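Local structure of L-rhamnose mutarotase (Formosa agariphila, 6HHN) at residues L15-L21 and N61-Q67; R32-W37 and W87-D93. The protein catalyses the interconversion of alpha- and beta-L-rhamnose, serving the breakdown of the green-algal cell-wall polysaccharide ulvan. One frame throughout, in Å; residues are numbered along the deposited sequence. Where two conformers were deposited one is given.

Interaction 1: residues L15-L21 and N61-Q67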
loop_
_atom_site.group_PDB
_atom_site.type_symbol
_atom_site.label_atom_id
_atom_site.label_comp_id
_atom_site.label_asym_id
_atom_site.label_seq_id
_atom_site.Cartn_x
_atom_site.Cartn_y
_atom_site.Cartn_z
ATOM N N LEU A 15 -0.628 -2.995 8.671
ATOM C CA LEU A 15 0.686 -3.414 8.225
ATOM C C LEU A 15 0.775 -3.265 6.715
ATOM O O LEU A 15 -0.183 -3.553 5.997
ATOM C CB LEU A 15 0.932 -4.893 8.553
ATOM C CG LEU A 15 1.158 -5.290 9.999
ATOM C CD1 LEU A 15 1.573 -6.757 9.982
ATOM C CD2 LEU A 15 2.185 -4.415 10.672
ATOM N N ALA A 16 1.931 -2.840 6.234
ATOM C CA ALA A 16 2.175 -2.795 4.804
ATOM C C ALA A 16 3.576 -3.304 4.517
ATOM O O ALA A 16 4.505 -3.107 5.312
ATOM C CB ALA A 16 2.034 -1.365 4.259
ATOM N N PHE A 17 3.719 -3.913 3.337
ATOM C CA PHE A 17 5.016 -4.455 2.951
ATOM C C PHE A 17 5.116 -4.546 1.443
ATOM O O PHE A 17 4.111 -4.573 0.734
ATOM C CB PHE A 17 5.310 -5.808 3.618
ATOM C CG PHE A 17 4.202 -6.840 3.532
ATOM C CD1 PHE A 17 3.141 -6.817 4.422
ATOM C CD2 PHE A 17 4.219 -7.823 2.564
ATOM C CE1 PHE A 17 2.127 -7.768 4.354
ATOM C CE2 PHE A 17 3.208 -8.785 2.501
ATOM C CZ PHE A 17 2.170 -8.746 3.399
ATOM N N LYS A 18 6.357 -4.600 0.961
ATOM C CA LYS A 18 6.680 -4.621 -0.456
ATOM C C LYS A 18 7.287 -5.970 -0.805
ATOM O O LYS A 18 8.178 -6.456 -0.101
ATOM C CB LYS A 18 7.684 -3.490 -0.732
ATOM C CG LYS A 18 8.322 -3.490 -2.089
ATOM C CD LYS A 18 9.365 -2.359 -2.241
ATOM C CE LYS A 18 10.232 -2.625 -3.446
ATOM N NZ LYS A 18 11.252 -1.588 -3.662
ATOM N N MET A 19 6.805 -6.560 -1.897
ATOM C CA MET A 19 7.331 -7.806 -2.439
ATOM C C MET A 19 7.683 -7.593 -3.900
ATOM O O MET A 19 7.392 -6.542 -4.476
ATOM C CB MET A 19 6.324 -8.946 -2.284
ATOM C CG MET A 19 6.060 -9.302 -0.827
ATOM S SD MET A 19 4.787 -10.536 -0.591
ATOM C CE MET A 19 3.335 -9.580 -1.017
ATOM N N LYS A 20 8.309 -8.599 -4.508
ATOM C CA LYS A 20 8.826 -8.492 -5.865
ATOM C C LYS A 20 8.339 -9.689 -6.669
ATOM O O LYS A 20 8.541 -10.836 -6.265
ATOM C CB LYS A 20 10.361 -8.425 -5.899
ATOM C CG LYS A 20 11.035 -7.201 -5.236
ATOM C CD LYS A 20 10.681 -5.885 -5.920
ATOM C CE LYS A 20 11.138 -5.839 -7.368
ATOM N NZ LYS A 20 10.932 -4.477 -7.966
ATOM N N LEU A 21 7.687 -9.423 -7.785
ATOM C CA LEU A 21 7.286 -10.438 -8.752
ATOM C C LEU A 21 8.346 -10.559 -9.837
ATOM O O LEU A 21 9.037 -9.587 -10.180
ATOM C CB LEU A 21 5.945 -9.996 -9.358
ATOM C CG LEU A 21 5.102 -10.930 -10.217
ATOM C CD1 LEU A 21 4.636 -12.127 -9.417
ATOM C CD2 LEU A 21 3.914 -10.176 -10.785
ATOM N N ASN A 61 7.642 -4.467 -11.465
ATOM C CA ASN A 61 7.548 -5.791 -10.857
ATOM C C ASN A 61 7.433 -5.699 -9.344
ATOM O O ASN A 61 7.982 -6.554 -8.618
ATOM C CB ASN A 61 8.751 -6.660 -11.244
ATOM C CG ASN A 61 9.059 -6.587 -12.713
ATOM O OD1 ASN A 61 8.229 -6.960 -13.539
ATOM N ND2 ASN A 61 10.259 -6.099 -13.056
ATOM N N THR A 62 6.685 -4.703 -8.853
ATOM C CA THR A 62 6.595 -4.499 -7.412
ATOM C C THR A 62 5.176 -4.728 -6.912
ATOM O O THR A 62 4.205 -4.260 -7.523
ATOM C CB THR A 62 7.078 -3.094 -7.033
ATOM O OG1 THR A 62 8.471 -2.973 -7.359
ATOM C CG2 THR A 62 6.874 -2.830 -5.556
ATOM N N LEU A 63 5.065 -5.427 -5.786
ATOM C CA LEU A 63 3.791 -5.655 -5.113
ATOM C C LEU A 63 3.775 -4.876 -3.808
ATOM O O LEU A 63 4.747 -4.911 -3.049
ATOM C CB LEU A 63 3.611 -7.147 -4.815
ATOM C CG LEU A 63 3.610 -8.062 -6.037
ATOM C CD1 LEU A 63 3.829 -9.528 -5.644
ATOM C CD2 LEU A 63 2.299 -7.903 -6.820
ATOM N N PHE A 64 2.685 -4.168 -3.561
ATOM C CA PHE A 64 2.474 -3.445 -2.316
ATOM C C PHE A 64 1.287 -4.082 -1.611
ATOM O O PHE A 64 0.173 -4.094 -2.147
ATOM C CB PHE A 64 2.228 -1.968 -2.610
ATOM C CG PHE A 64 3.434 -1.247 -3.182
ATOM C CD1 PHE A 64 4.377 -0.676 -2.339
ATOM C CD2 PHE A 64 3.615 -1.114 -4.557
ATOM C CE1 PHE A 64 5.472 0.009 -2.843
ATOM C CE2 PHE A 64 4.719 -0.417 -5.075
ATOM C CZ PHE A 64 5.648 0.132 -4.214
ATOM N N ALA A 65 1.525 -4.613 -0.419
ATOM C CA ALA A 65 0.516 -5.298 0.375
ATOM C C ALA A 65 0.108 -4.431 1.555
ATOM O O ALA A 65 0.953 -3.791 2.198
ATOM C CB ALA A 65 1.076 -6.622 0.903
ATOM N N PHE A 66 -1.199 -4.437 1.843
ATOM C CA PHE A 66 -1.789 -3.784 2.999
ATOM C C PHE A 66 -2.690 -4.797 3.691
ATOM O O PHE A 66 -3.441 -5.503 3.026
ATOM C CB PHE A 66 -2.636 -2.586 2.541
ATOM C CG PHE A 66 -3.463 -1.973 3.633
ATOM C CD1 PHE A 66 -4.747 -2.441 3.909
ATOM C CD2 PHE A 66 -2.953 -0.952 4.403
ATOM C CE1 PHE A 66 -5.497 -1.892 4.931
ATOM C CE2 PHE A 66 -3.722 -0.382 5.421
ATOM C CZ PHE A 66 -4.989 -0.863 5.681
ATOM N N GLN A 67 -2.628 -4.862 5.019
ATOM C CA GLN A 67 -3.567 -5.702 5.751
ATOM C C GLN A 67 -3.784 -5.128 7.139
ATOM O O GLN A 67 -2.994 -4.320 7.641
ATOM C CB GLN A 67 -3.110 -7.163 5.836
ATOM C CG GLN A 67 -1.813 -7.333 6.537
ATOM C CD GLN A 67 -1.242 -8.762 6.510
ATOM O OE1 GLN A 67 -1.461 -9.562 5.585
ATOM N NE2 GLN A 67 -0.488 -9.060 7.519
#
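Ala65 is the heart of the apolar side of this antiparallel strand pair. Its methyl sits over the face of the Phe17 ring, CB 3.5 Å from the ring centroid, a CH-pi contact in which so small a side chain lets the ring lie close against the strand; Met19 CE reaches Ala65 CB at 4.2 Å. Farther along, Met19 CB meets Leu63 CB at 4.1 Å, and Leu21 CB lies 4.3 Å from Leu63 CD1. This face looks toward the helical layer, where Tyr29 of helix 26-34 touches Leu21 and Leu63. The other face carries Phe64 and Phe66, whose rings meet Phe64 and Phe66 of the second subunit.

Between the faces, paired backbone hydrogen bonds join Leu15 to Gln67, Phe17 to Ala65 and Met19 to Leu63; the shortest runs from Ala65 N to Phe17 O (2.8 Å). Leu21 N to Asn61 O (3.0 Å) closes the ladder. At the polar edge Lys20 curls so that its NZ donates to Thr62 OG1 (2.9 Å) and to Thr60 O. The chemistry fits a dimeric alpha-beta barrel sheet: the face of Phe17, Met19, Leu63 and Ala65 packs toward the helices, that of Phe64 and Phe66 against the second subunit.

Interaction 2: residues R32-W37 and W87-D93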
loop_
_atom_site.group_PDB
_atom_site.type_symbol
_atom_site.label_atom_id
_atom_site.label_comp_id
_atom_site.label_asym_id
_atom_site.label_seq_id
_atom_site.Cartn_x
_atom_site.Cartn_y
_atom_site.Cartn_z
ATOM N N ARG A 32 -3.446 -17.296 -9.824
ATOM C CA ARG A 32 -3.245 -18.131 -8.642
ATOM C C ARG A 32 -3.921 -17.519 -7.420
ATOM O O ARG A 32 -4.451 -18.250 -6.567
ATOM C CB ARG A 32 -1.753 -18.360 -8.406
ATOM C CG ARG A 32 -1.079 -19.210 -9.469
ATOM C CD ARG A 32 0.396 -19.499 -9.171
ATOM N NE ARG A 32 1.131 -19.900 -10.383
ATOM C CZ ARG A 32 2.432 -20.202 -10.422
ATOM N NH1 ARG A 32 3.160 -20.177 -9.314
ATOM N NH2 ARG A 32 3.009 -20.527 -11.576
ATOM N N HIS A 33 -3.923 -16.183 -7.315
ATOM C CA HIS A 33 -4.571 -15.552 -6.172
ATOM C C HIS A 33 -6.087 -15.570 -6.285
ATOM O O HIS A 33 -6.776 -15.631 -5.257
ATOM C CB HIS A 33 -4.009 -14.139 -5.952
ATOM C CG HIS A 33 -2.654 -14.172 -5.337
ATOM N ND1 HIS A 33 -2.434 -13.976 -3.987
ATOM C CD2 HIS A 33 -1.457 -14.505 -5.873
ATOM C CE1 HIS A 33 -1.151 -14.157 -3.724
ATOM N NE2 HIS A 33 -0.537 -14.479 -4.851
ATOM N N ASP A 34 -6.622 -15.541 -7.508
ATOM C CA ASP A 34 -8.053 -15.742 -7.693
ATOM C C ASP A 34 -8.472 -17.123 -7.195
ATOM O O ASP A 34 -9.638 -17.327 -6.830
ATOM C CB ASP A 34 -8.426 -15.614 -9.176
ATOM C CG ASP A 34 -8.383 -14.174 -9.692
ATOM O OD1 ASP A 34 -8.279 -13.219 -8.888
ATOM O OD2 ASP A 34 -8.464 -14.008 -10.926
ATOM N N GLN A 35 -7.537 -18.078 -7.189
ATOM C CA GLN A 35 -7.773 -19.446 -6.736
ATOM C C GLN A 35 -7.063 -19.745 -5.417
ATOM O O GLN A 35 -6.711 -20.902 -5.136
ATOM C CB GLN A 35 -7.322 -20.445 -7.802
ATOM C CG GLN A 35 -7.949 -20.240 -9.166
ATOM C CD GLN A 35 -9.461 -20.288 -9.123
ATOM O OE1 GLN A 35 -10.049 -21.149 -8.461
ATOM N NE2 GLN A 35 -10.102 -19.359 -9.825
ATOM N N LEU A 36 -6.853 -18.716 -4.596
ATOM C CA LEU A 36 -6.182 -18.893 -3.313
ATOM C C LEU A 36 -6.872 -19.985 -2.521
ATOM O O LEU A 36 -8.100 -20.027 -2.438
ATOM C CB LEU A 36 -6.238 -17.591 -2.516
ATOM C CG LEU A 36 -5.548 -17.607 -1.145
ATOM C CD1 LEU A 36 -4.048 -17.616 -1.337
ATOM C CD2 LEU A 36 -5.966 -16.441 -0.289
ATOM N N TRP A 37 -6.080 -20.887 -1.952
ATOM C CA TRP A 37 -6.655 -22.046 -1.288
ATOM C C TRP A 37 -7.556 -21.607 -0.142
ATOM O O TRP A 37 -7.146 -20.751 0.663
ATOM C CB TRP A 37 -5.557 -22.948 -0.735
ATOM C CG TRP A 37 -4.556 -23.381 -1.745
ATOM C CD1 TRP A 37 -4.734 -23.480 -3.092
ATOM C CD2 TRP A 37 -3.203 -23.748 -1.482
ATOM N NE1 TRP A 37 -3.565 -23.911 -3.688
ATOM C CE2 TRP A 37 -2.619 -24.090 -2.716
ATOM C CE3 TRP A 37 -2.445 -23.871 -0.316
ATOM C CZ2 TRP A 37 -1.284 -24.485 -2.823
ATOM C CZ3 TRP A 37 -1.135 -24.284 -0.419
ATOM C CH2 TRP A 37 -0.567 -24.585 -1.668
ATOM N N TRP A 87 2.063 -23.027 0.276
ATOM C CA TRP A 87 1.736 -21.906 -0.606
ATOM C C TRP A 87 3.012 -21.233 -1.123
ATOM O O TRP A 87 3.131 -20.951 -2.317
ATOM C CB TRP A 87 0.829 -20.894 0.128
ATOM C CG TRP A 87 0.440 -19.738 -0.758
ATOM C CD1 TRP A 87 0.927 -18.466 -0.700
ATOM C CD2 TRP A 87 -0.501 -19.762 -1.828
ATOM N NE1 TRP A 87 0.339 -17.683 -1.675
ATOM C CE2 TRP A 87 -0.545 -18.456 -2.379
ATOM C CE3 TRP A 87 -1.329 -20.752 -2.371
ATOM C CZ2 TRP A 87 -1.364 -18.128 -3.458
ATOM C CZ3 TRP A 87 -2.159 -20.416 -3.428
ATOM C CH2 TRP A 87 -2.151 -19.116 -3.972
ATOM N N TRP A 88 3.973 -21.004 -0.246
ATOM C CA TRP A 88 5.251 -20.456 -0.692
ATOM C C TRP A 88 5.876 -21.343 -1.764
ATOM O O TRP A 88 6.363 -20.847 -2.798
ATOM C CB TRP A 88 6.180 -20.337 0.502
ATOM C CG TRP A 88 5.804 -19.289 1.487
ATOM C CD1 TRP A 88 4.900 -18.277 1.323
ATOM C CD2 TRP A 88 6.320 -19.158 2.810
ATOM N NE1 TRP A 88 4.847 -17.505 2.464
ATOM C CE2 TRP A 88 5.709 -18.035 3.390
ATOM C CE3 TRP A 88 7.259 -19.876 3.551
ATOM C CZ2 TRP A 88 6.000 -17.621 4.683
ATOM C CZ3 TRP A 88 7.537 -19.472 4.839
ATOM C CH2 TRP A 88 6.913 -18.355 5.390
ATOM N N ASP A 89 5.906 -22.657 -1.535
ATOM C CA ASP A 89 6.486 -23.546 -2.539
ATOM C C ASP A 89 5.744 -23.422 -3.871
ATOM O O ASP A 89 6.352 -23.434 -4.947
ATOM C CB ASP A 89 6.390 -24.999 -2.066
ATOM C CG ASP A 89 7.288 -25.331 -0.864
ATOM O OD1 ASP A 89 8.208 -24.568 -0.525
ATOM O OD2 ASP A 89 7.056 -26.405 -0.247
ATOM N N PHE A 90 4.408 -23.364 -3.824
ATOM C CA PHE A 90 3.591 -23.272 -5.034
ATOM C C PHE A 90 3.869 -22.001 -5.821
ATOM O O PHE A 90 3.817 -22.017 -7.058
ATOM C CB PHE A 90 2.134 -23.361 -4.582
ATOM C CG PHE A 90 1.110 -23.208 -5.655
ATOM C CD1 PHE A 90 0.958 -24.141 -6.649
ATOM C CD2 PHE A 90 0.213 -22.145 -5.608
ATOM C CE1 PHE A 90 -0.020 -24.011 -7.618
ATOM C CE2 PHE A 90 -0.775 -22.013 -6.555
ATOM C CZ PHE A 90 -0.899 -22.947 -7.566
ATOM N N MET A 91 4.185 -20.902 -5.135
ATOM C CA MET A 91 4.366 -19.602 -5.751
ATOM C C MET A 91 5.816 -19.299 -6.125
ATOM O O MET A 91 6.076 -18.241 -6.713
ATOM C CB MET A 91 3.870 -18.518 -4.785
ATOM C CG MET A 91 2.361 -18.526 -4.558
ATOM S SD MET A 91 1.425 -18.225 -6.048
ATOM C CE MET A 91 2.079 -16.627 -6.492
ATOM N N ALA A 92 6.765 -20.169 -5.795
ATOM C CA ALA A 92 8.168 -19.772 -5.766
ATOM C C ALA A 92 8.760 -19.533 -7.151
ATOM O O ALA A 92 9.786 -18.864 -7.247
ATOM C CB ALA A 92 8.984 -20.843 -5.043
ATOM N N ASP A 93 8.131 -20.050 -8.202
ATOM C CA ASP A 93 8.655 -19.879 -9.552
ATOM C C ASP A 93 8.405 -18.492 -10.110
ATOM O O ASP A 93 9.109 -18.085 -11.048
ATOM C CB ASP A 93 8.039 -20.913 -10.504
ATOM C CG ASP A 93 6.487 -20.916 -10.497
ATOM O OD1 ASP A 93 5.849 -20.570 -9.474
ATOM O OD2 ASP A 93 5.896 -21.300 -11.528
HETATM O O HOH W 1 2.133 -15.183 -3.114
#
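Aromatic contacts dominate here, and Trp87 is their hub. The edge of its indole points at the face of His33 (centroids 5.5 Å apart, planes at 90°) and at the face of Trp37 (4.9 Å, 88°), two T-shaped pairs made by one ring. Its own face takes a CH-pi contact from Leu36, whose CD1 lies 3.6 Å from the six-membered ring centroid; leucine's branched end puts a methyl flat against the indole. Phe90 extends the cluster, its CG 3.9 Å from Trp37 CZ2.

The cluster joins the C-terminal part of helix 26-34, and the turn leading to Trp37 at the N-cap of the next helix, to the end of helix 82-91. Two of its members belong to the probable rhamnose site: by similarity His33 is the proton donor and Trp87 binds substrate, as does its neighbour Trp88, which points away from this contact. Phe112 of the second subunit meets His33 edge-to-face.

Charged contacts lie at the outer margin. Arg32 forms a two-pronged salt bridge with Asp93, NH1 to OD1 at 2.7 Å and NH2 to OD2 at 3.0 Å; its long arm spans the gap between the segments, with CD 3.5 Å from Met91 SD on the way.

Solvent supplies the remaining polar link: a water lies 3.3 Å from His33 NE2 and accepts a weak hydrogen bond from Trp87 NE1 (3.4 Å).

In the fold
Interaction 1 belongs to the sheet and interaction 2 to the helical layer packed against it. Their centres are 15 Å apart and their nearest atoms about 6 Å, so they do not touch. The chain nevertheless weaves them together: strand 13-20 leads into helix 26-34, and strand 62-69 is followed by helix 82-91. Tyr29, a probable substrate residue, bridges the gap: its side chain is about 4 Å from that of Leu21 and about 3 Å from that of His33. Tyr52, another, lies near both contacts, about 4 Å from Gln67 and about 6 Å from His33, again between side chains. Both contacts also reach the second subunit of the homodimer.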